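Local coordinates for protein GH3 beta-N-acetylglucosaminidase (Paenibacillaceae, PDB 6K5J) that hydrolyses terminal, non-reducing beta-linked N-acetylglucosamine residues as a glycoside hydrolase of family 3, at residues A[113-124]-A[361-371]. Sequence-based numbering, arbitrary orientation.
Sequences LAYEAAHIIGSE and KTELVERISEK
L113 and I368 lie side by side, pointing in opposite senses, at one end of a row of aliphatic contacts, a worked example of how two helices running nearly antiparallel (145°) pack through apolar side chains, with a salt bridge closing the end at K361 and E124. CB of L113 lies 4.0 Å from CD1 of I368, and the methyl of A117 lies more loosely against the same CD1; L105 of helix 102-108 touches both A117 and I368. Midway, I120 has CG1 beside its backbone N (chi1 -73°), which carries CD1 across to CG1 of V365, 3.9 Å away. The other branch of I120, CG2, lies alongside the aliphatic chain of K361, 4.0 Å from its CD. Beside this row, CD2 of L364 packs 3.7 Å from OE1 of E116, a van der Waals approach to a carboxylate.

Bent at chi3 (-71°), the chain of K361 brings NZ to 2.7 Å from OE2 of E124, on that oxygen's anti lone pair. Each charged group has a second partner: T97 OG1 for OE2 of E124, and the carbonyl O of L356 for NZ of K361. At the far end, the side chain of K371 crosses that of L113 at about a right angle, CD to CD1 3.9 Å, and NZ of K371 makes a salt bridge with D110.

The packing is consistent with a helix-helix junction between the TIM-barrel-type domain and the C-terminal alpha/beta part, whose strand 374-377 follows helix 359-372.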
# COMPACT_ATOMS: atom_id res chain seq x y z
N LEU A 113 13.40 -3.12 -11.77
CA LEU A 113 12.56 -1.93 -11.70
C LEU A 113 11.88 -1.81 -10.36
O LEU A 113 11.61 -0.69 -9.91
CB LEU A 113 11.51 -1.95 -12.81
CG LEU A 113 12.08 -2.19 -14.21
CD1 LEU A 113 10.95 -2.24 -15.24
CD2 LEU A 113 13.12 -1.14 -14.56
N ALA A 114 11.58 -2.93 -9.71
CA ALA A 114 11.04 -2.85 -8.35
C ALA A 114 12.08 -2.30 -7.39
O ALA A 114 11.75 -1.53 -6.48
CB ALA A 114 10.55 -4.23 -7.90
N TYR A 115 13.36 -2.66 -7.58
CA TYR A 115 14.42 -2.03 -6.79
C TYR A 115 14.43 -0.52 -7.01
O TYR A 115 14.48 0.25 -6.05
CB TYR A 115 15.79 -2.62 -7.14
CG TYR A 115 16.91 -1.95 -6.35
CD1 TYR A 115 17.53 -0.79 -6.82
CD2 TYR A 115 17.31 -2.45 -5.12
CE1 TYR A 115 18.52 -0.16 -6.08
CE2 TYR A 115 18.31 -1.83 -4.38
CZ TYR A 115 18.91 -0.69 -4.87
OH TYR A 115 19.91 -0.07 -4.13
N GLU A 116 14.46 -0.09 -8.27
CA GLU A 116 14.60 1.34 -8.51
C GLU A 116 13.38 2.10 -8.01
O GLU A 116 13.52 3.19 -7.45
CB GLU A 116 14.85 1.61 -10.00
CG GLU A 116 15.99 0.79 -10.54
CD GLU A 116 16.39 1.18 -11.93
OE1 GLU A 116 15.50 1.47 -12.75
OE2 GLU A 116 17.62 1.17 -12.20
N ALA A 117 12.18 1.54 -8.19
CA ALA A 117 10.98 2.18 -7.67
C ALA A 117 11.06 2.34 -6.16
O ALA A 117 10.79 3.43 -5.62
CB ALA A 117 9.76 1.36 -8.08
N ALA A 118 11.45 1.28 -5.46
CA ALA A 118 11.53 1.34 -4.01
C ALA A 118 12.65 2.26 -3.56
O ALA A 118 12.53 2.94 -2.53
CB ALA A 118 11.74 -0.07 -3.44
N HIS A 119 13.75 2.30 -4.31
CA HIS A 119 14.86 3.17 -3.91
C HIS A 119 14.49 4.64 -4.06
O HIS A 119 14.92 5.48 -3.26
CB HIS A 119 16.12 2.84 -4.72
CG HIS A 119 17.35 3.52 -4.20
ND1 HIS A 119 17.98 3.12 -3.05
CD2 HIS A 119 18.06 4.57 -4.67
CE1 HIS A 119 19.04 3.89 -2.83
NE2 HIS A 119 19.10 4.78 -3.80
N ILE A 120 13.72 4.99 -5.09
CA ILE A 120 13.23 6.36 -5.19
C ILE A 120 12.33 6.69 -4.00
O ILE A 120 12.50 7.73 -3.34
CB ILE A 120 12.48 6.58 -6.52
CG1 ILE A 120 13.46 6.64 -7.69
CG2 ILE A 120 11.67 7.87 -6.45
CD1 ILE A 120 12.75 6.59 -9.04
N ILE A 121 11.35 5.83 -3.72
CA ILE A 121 10.48 6.06 -2.57
C ILE A 121 11.31 6.23 -1.30
O ILE A 121 11.10 7.16 -0.51
CB ILE A 121 9.46 4.92 -2.40
CG1 ILE A 121 8.39 4.96 -3.49
CG2 ILE A 121 8.80 5.01 -1.00
CD1 ILE A 121 7.52 3.66 -3.55
N GLY A 122 12.25 5.31 -1.08
CA GLY A 122 13.00 5.32 0.17
C GLY A 122 13.94 6.51 0.28
O GLY A 122 14.13 7.07 1.36
N SER A 123 14.55 6.90 -0.84
CA SER A 123 15.43 8.07 -0.84
C SER A 123 14.66 9.32 -0.47
O SER A 123 15.13 10.15 0.31
CB SER A 123 16.06 8.25 -2.22
OG SER A 123 17.07 7.29 -2.43
N GLU A 124 13.47 9.47 -1.05
CA GLU A 124 12.67 10.65 -0.77
C GLU A 124 12.12 10.61 0.65
O GLU A 124 12.11 11.63 1.34
CB GLU A 124 11.58 10.77 -1.83
CG GLU A 124 12.19 10.88 -3.25
CD GLU A 124 11.19 11.17 -4.36
OE1 GLU A 124 9.98 10.99 -4.13
OE2 GLU A 124 11.62 11.56 -5.48
N LYS A 361 14.32 11.12 -12.23
CA LYS A 361 13.47 10.15 -11.55
C LYS A 361 12.11 10.03 -12.24
O LYS A 361 11.56 8.93 -12.36
CB LYS A 361 13.30 10.55 -10.07
CG LYS A 361 14.54 10.28 -9.23
CD LYS A 361 14.31 10.62 -7.75
CE LYS A 361 14.23 12.13 -7.53
NZ LYS A 361 14.11 12.48 -6.07
N THR A 362 11.56 11.15 -12.70
CA THR A 362 10.29 11.10 -13.41
C THR A 362 10.42 10.29 -14.70
O THR A 362 9.56 9.46 -15.01
CB THR A 362 9.80 12.51 -13.72
OG1 THR A 362 9.57 13.22 -12.49
CG2 THR A 362 8.50 12.48 -14.56
N GLU A 363 11.49 10.52 -15.46
CA GLU A 363 11.65 9.77 -16.70
C GLU A 363 11.92 8.30 -16.44
O GLU A 363 11.48 7.44 -17.22
CB GLU A 363 12.76 10.40 -17.55
CG GLU A 363 12.31 11.74 -18.12
CD GLU A 363 13.46 12.59 -18.61
OE1 GLU A 363 14.61 12.10 -18.60
OE2 GLU A 363 13.21 13.74 -19.02
N LEU A 364 12.61 7.98 -15.35
CA LEU A 364 12.82 6.59 -14.98
C LEU A 364 11.49 5.87 -14.74
O LEU A 364 11.28 4.75 -15.23
CB LEU A 364 13.71 6.51 -13.74
CG LEU A 364 14.24 5.13 -13.34
CD1 LEU A 364 15.54 5.30 -12.57
CD2 LEU A 364 13.24 4.33 -12.51
N VAL A 365 10.59 6.48 -13.94
CA VAL A 365 9.33 5.79 -13.64
C VAL A 365 8.42 5.78 -14.87
O VAL A 365 7.63 4.85 -15.04
CB VAL A 365 8.62 6.40 -12.41
CG1 VAL A 365 9.50 6.31 -11.15
CG2 VAL A 365 8.19 7.82 -12.65
N GLU A 366 8.53 6.79 -15.73
CA GLU A 366 7.81 6.75 -17.01
C GLU A 366 8.23 5.52 -17.82
O GLU A 366 7.38 4.83 -18.41
CB GLU A 366 8.07 8.04 -17.79
CG GLU A 366 7.24 9.21 -17.26
CD GLU A 366 7.56 10.53 -17.92
OE1 GLU A 366 8.53 10.59 -18.72
OE2 GLU A 366 6.85 11.51 -17.62
N ARG A 367 9.52 5.22 -17.85
CA ARG A 367 9.97 4.06 -18.60
C ARG A 367 9.48 2.76 -17.98
O ARG A 367 9.23 1.79 -18.70
CB ARG A 367 11.49 4.10 -18.74
CG ARG A 367 11.93 5.24 -19.65
CD ARG A 367 13.44 5.26 -19.90
NE ARG A 367 13.81 6.60 -20.33
CZ ARG A 367 14.47 7.47 -19.57
NH1 ARG A 367 14.85 7.13 -18.35
NH2 ARG A 367 14.73 8.67 -20.04
N ILE A 368 9.32 2.72 -16.65
CA ILE A 368 8.74 1.55 -15.99
C ILE A 368 7.30 1.33 -16.47
O ILE A 368 6.92 0.22 -16.85
CB ILE A 368 8.79 1.71 -14.46
CG1 ILE A 368 10.24 1.75 -13.96
CG2 ILE A 368 8.02 0.60 -13.77
CD1 ILE A 368 10.34 1.90 -12.47
N SER A 369 6.49 2.39 -16.46
CA SER A 369 5.08 2.23 -16.82
C SER A 369 4.92 1.85 -18.29
O SER A 369 3.95 1.15 -18.63
CB SER A 369 4.31 3.51 -16.52
OG SER A 369 4.46 3.90 -15.17
N GLU A 370 5.82 2.30 -19.16
CA GLU A 370 5.77 1.87 -20.56
C GLU A 370 5.85 0.35 -20.69
O GLU A 370 5.28 -0.23 -21.62
CB GLU A 370 6.89 2.52 -21.38
CG GLU A 370 6.76 4.05 -21.52
CD GLU A 370 7.85 4.67 -22.38
OE1 GLU A 370 8.59 3.92 -23.06
OE2 GLU A 370 7.98 5.91 -22.38
N LYS A 371 6.57 -0.31 -19.78
CA LYS A 371 6.69 -1.77 -19.81
C LYS A 371 5.51 -2.48 -19.16
O LYS A 371 5.41 -3.71 -19.29
CB LYS A 371 7.99 -2.21 -19.12
CG LYS A 371 9.27 -1.90 -19.90
CD LYS A 371 10.53 -2.36 -19.13
CE LYS A 371 10.86 -3.83 -19.36
NZ LYS A 371 11.93 -4.36 -18.44